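Local atomic coordinates of alpha-1,2-mannosidase (Trichoderma reesei, PDB entry 1HCU), a protein that probably trims alpha-1,2-linked mannose residues from high-mannose N-glycans as a calcium-dependent glycosyl hydrolase of family 47. Residues S429-I434 with S451-E456. Numbering follows the deposited sequence.
Sequences SAYSSI and SFWFAE
Over one face of the Tyr431 ring sits CZ2 of Trp453, 3.8 Å from Tyr431 CG, and this is where the two aromatic groups come closest. The indole meets the phenol aslant: the six-membered ring of Trp453 and the Tyr431 ring are inclined at 47° with centroids 5.4 Å apart. The nearest atoms are those at the root of the tyrosine, CB, CG and CD1. Trp453 NE1 lies 3.9 Å from Tyr431 CD1, while Tyr431 CB is 4.1 Å from Trp453 CZ2. Trp453 carries its CG anti to the backbone N (chi1 168°), which carries the indole out from helix 451-465 to meet strand 430-431, the second strand of a short antiparallel hairpin with 426-427. In this (alpha/alpha)7 barrel of family 47, the contact ties that hairpin, which follows helix 408-425, to the start of the next helix after a connection lacking regular secondary structure. No hydrogen bond spans the two segments; the buried indole N-H is instead paired with Ser26 OG of helix 13-33, which probably limits how far the ring can turn. A leucine in place of Trp453 would probably leave Ser26 without this partner and open a gap against the Tyr431 face. Ile421 of helix 408-425 also packs on the indole, and Tyr431 packs on Ala22 of helix 13-33 and Glu422 of helix 408-425.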
ATOM      1  N   SER A 429      18.657  12.803  11.327  1.00 15.82           N
ATOM      2  CA  SER A 429      17.572  13.610  11.874  1.00 17.27           C
ATOM      3  C   SER A 429      16.264  12.852  12.125  1.00 17.83           C
ATOM      4  O   SER A 429      15.405  13.334  12.866  1.00 15.75           O
ATOM      5  CB  SER A 429      17.277  14.798  10.951  1.00 17.81           C
ATOM      6  OG  SER A 429      18.466  15.494  10.619  1.00 21.96           O
ATOM      7  N   ALA A 430      16.104  11.681  11.508  1.00 17.66           N
ATOM      8  CA  ALA A 430      14.879  10.901  11.689  1.00 17.77           C
ATOM      9  C   ALA A 430      15.071   9.394  11.518  1.00 16.70           C
ATOM     10  O   ALA A 430      15.717   8.745  12.338  1.00 16.18           O
ATOM     11  CB  ALA A 430      13.800  11.403  10.731  1.00 17.48           C
ATOM     12  N   TYR A 431      14.492   8.844  10.452  1.00 15.85           N
ATOM     13  CA  TYR A 431      14.589   7.414  10.169  1.00 15.13           C
ATOM     14  C   TYR A 431      14.940   7.198   8.704  1.00 14.71           C
ATOM     15  O   TYR A 431      14.614   8.014   7.840  1.00 16.04           O
ATOM     16  CB  TYR A 431      13.270   6.701  10.519  1.00 14.81           C
ATOM     17  CG  TYR A 431      12.848   6.883  11.965  1.00 13.85           C
ATOM     18  CD1 TYR A 431      12.151   8.022  12.369  1.00 13.96           C
ATOM     19  CD2 TYR A 431      13.215   5.954  12.942  1.00 14.69           C
ATOM     20  CE1 TYR A 431      11.835   8.238  13.712  1.00 14.84           C
ATOM     21  CE2 TYR A 431      12.906   6.158  14.293  1.00 15.71           C
ATOM     22  CZ  TYR A 431      12.219   7.306  14.669  1.00 16.60           C
ATOM     23  OH  TYR A 431      11.953   7.545  16.004  1.00 17.04           O
ATOM     24  N   SER A 432      15.591   6.085   8.420  1.00 13.67           N
ATOM     25  CA  SER A 432      16.014   5.819   7.062  1.00 15.51           C
ATOM     26  C   SER A 432      16.009   4.345   6.695  1.00 14.91           C
ATOM     27  O   SER A 432      15.964   3.471   7.560  1.00 14.40           O
ATOM     28  CB  SER A 432      17.428   6.383   6.862  1.00 15.49           C
ATOM     29  OG  SER A 432      17.999   5.944   5.644  1.00 19.35           O
ATOM     30  N   SER A 433      16.055   4.093   5.393  1.00 15.83           N
ATOM     31  CA  SER A 433      16.104   2.743   4.861  1.00 17.41           C
ATOM     32  C   SER A 433      17.430   2.168   5.325  1.00 17.39           C
ATOM     33  O   SER A 433      18.405   2.904   5.495  1.00 17.69           O
ATOM     34  CB  SER A 433      16.090   2.774   3.331  1.00 18.62           C
ATOM     35  OG  SER A 433      15.033   3.572   2.838  1.00 22.27           O
ATOM     36  N   ILE A 434      17.464   0.855   5.517  1.00 17.81           N
ATOM     37  CA  ILE A 434      18.669   0.172   5.967  1.00 16.67           C
ATOM     38  C   ILE A 434      19.143  -0.883   4.971  1.00 18.18           C
ATOM     39  O   ILE A 434      18.338  -1.484   4.254  1.00 18.57           O
ATOM     40  CB  ILE A 434      18.445  -0.479   7.340  1.00 13.73           C
ATOM     41  CG1 ILE A 434      17.159  -1.318   7.318  1.00 14.61           C
ATOM     42  CG2 ILE A 434      18.388   0.602   8.402  1.00 11.88           C
ATOM     43  CD1 ILE A 434      16.927  -2.141   8.572  1.00 13.03           C
ATOM     44  N   SER A 451       8.058   8.639   1.451  1.00 14.64           N
ATOM     45  CA  SER A 451       6.828   9.258   1.929  1.00 13.86           C
ATOM     46  C   SER A 451       5.857   8.273   2.596  1.00 13.30           C
ATOM     47  O   SER A 451       5.166   8.642   3.548  1.00 11.28           O
ATOM     48  CB  SER A 451       6.129  10.011   0.782  1.00 12.78           C
ATOM     49  OG  SER A 451       5.601   9.130  -0.193  1.00 15.69           O
ATOM     50  N   PHE A 452       5.799   7.029   2.118  1.00 12.50           N
ATOM     51  CA  PHE A 452       4.885   6.065   2.733  1.00 12.33           C
ATOM     52  C   PHE A 452       5.234   5.775   4.205  1.00 12.47           C
ATOM     53  O   PHE A 452       4.466   5.143   4.928  1.00 10.88           O
ATOM     54  CB  PHE A 452       4.807   4.770   1.904  1.00 13.39           C
ATOM     55  CG  PHE A 452       6.144   4.175   1.551  1.00 13.92           C
ATOM     56  CD1 PHE A 452       6.974   3.673   2.538  1.00 11.98           C
ATOM     57  CD2 PHE A 452       6.551   4.084   0.219  1.00 13.18           C
ATOM     58  CE1 PHE A 452       8.189   3.083   2.219  1.00 14.63           C
ATOM     59  CE2 PHE A 452       7.770   3.495  -0.114  1.00 16.15           C
ATOM     60  CZ  PHE A 452       8.592   2.991   0.889  1.00 13.20           C
ATOM     61  N   TRP A 453       6.395   6.246   4.651  1.00 13.03           N
ATOM     62  CA  TRP A 453       6.769   6.075   6.051  1.00 13.63           C
ATOM     63  C   TRP A 453       5.735   6.911   6.814  1.00 13.88           C
ATOM     64  O   TRP A 453       5.157   6.454   7.800  1.00 16.48           O
ATOM     65  CB  TRP A 453       8.180   6.604   6.283  1.00 13.22           C
ATOM     66  CG  TRP A 453       8.589   6.753   7.723  1.00 13.01           C
ATOM     67  CD1 TRP A 453       9.006   7.900   8.333  1.00 13.20           C
ATOM     68  CD2 TRP A 453       8.686   5.716   8.714  1.00 12.60           C
ATOM     69  NE1 TRP A 453       9.361   7.646   9.638  1.00 12.48           N
ATOM     70  CE2 TRP A 453       9.175   6.315   9.897  1.00 12.01           C
ATOM     71  CE3 TRP A 453       8.412   4.341   8.714  1.00 11.58           C
ATOM     72  CZ2 TRP A 453       9.397   5.588  11.071  1.00 13.33           C
ATOM     73  CZ3 TRP A 453       8.632   3.617   9.881  1.00 12.45           C
ATOM     74  CH2 TRP A 453       9.121   4.244  11.046  1.00 13.43           C
ATOM     75  N   PHE A 454       5.485   8.123   6.320  1.00 11.79           N
ATOM     76  CA  PHE A 454       4.511   9.031   6.920  1.00 12.52           C
ATOM     77  C   PHE A 454       3.072   8.552   6.764  1.00 13.34           C
ATOM     78  O   PHE A 454       2.299   8.541   7.722  1.00 12.54           O
ATOM     79  CB  PHE A 454       4.584  10.426   6.283  1.00 12.99           C
ATOM     80  CG  PHE A 454       5.771  11.232   6.702  1.00 15.15           C
ATOM     81  CD1 PHE A 454       6.803  11.491   5.804  1.00 15.58           C
ATOM     82  CD2 PHE A 454       5.858  11.744   7.993  1.00 15.76           C
ATOM     83  CE1 PHE A 454       7.902  12.246   6.184  1.00 16.11           C
ATOM     84  CE2 PHE A 454       6.954  12.502   8.384  1.00 15.80           C
ATOM     85  CZ  PHE A 454       7.978  12.753   7.480  1.00 16.39           C
ATOM     86  N   ALA A 455       2.717   8.156   5.548  1.00 11.50           N
ATOM     87  CA  ALA A 455       1.355   7.737   5.255  1.00 11.12           C
ATOM     88  C   ALA A 455       0.916   6.365   5.730  1.00 10.64           C
ATOM     89  O   ALA A 455      -0.231   6.186   6.140  1.00  8.92           O
ATOM     90  CB  ALA A 455       1.108   7.845   3.752  1.00  9.75           C
ATOM     91  N   GLU A 456       1.826   5.400   5.688  1.00 10.92           N
ATOM     92  CA  GLU A 456       1.462   4.031   6.028  1.00 10.16           C
ATOM     93  C   GLU A 456       2.039   3.387   7.281  1.00  9.34           C
ATOM     94  O   GLU A 456       1.308   3.028   8.196  1.00  9.35           O
ATOM     95  CB  GLU A 456       1.780   3.136   4.832  1.00 11.88           C
ATOM     96  CG  GLU A 456       1.170   3.592   3.519  1.00 14.75           C
ATOM     97  CD  GLU A 456       1.255   2.508   2.450  1.00 16.63           C
ATOM     98  OE1 GLU A 456       2.081   2.638   1.518  1.00 17.48           O
ATOM     99  OE2 GLU A 456       0.500   1.520   2.557  1.00 15.10           O
TER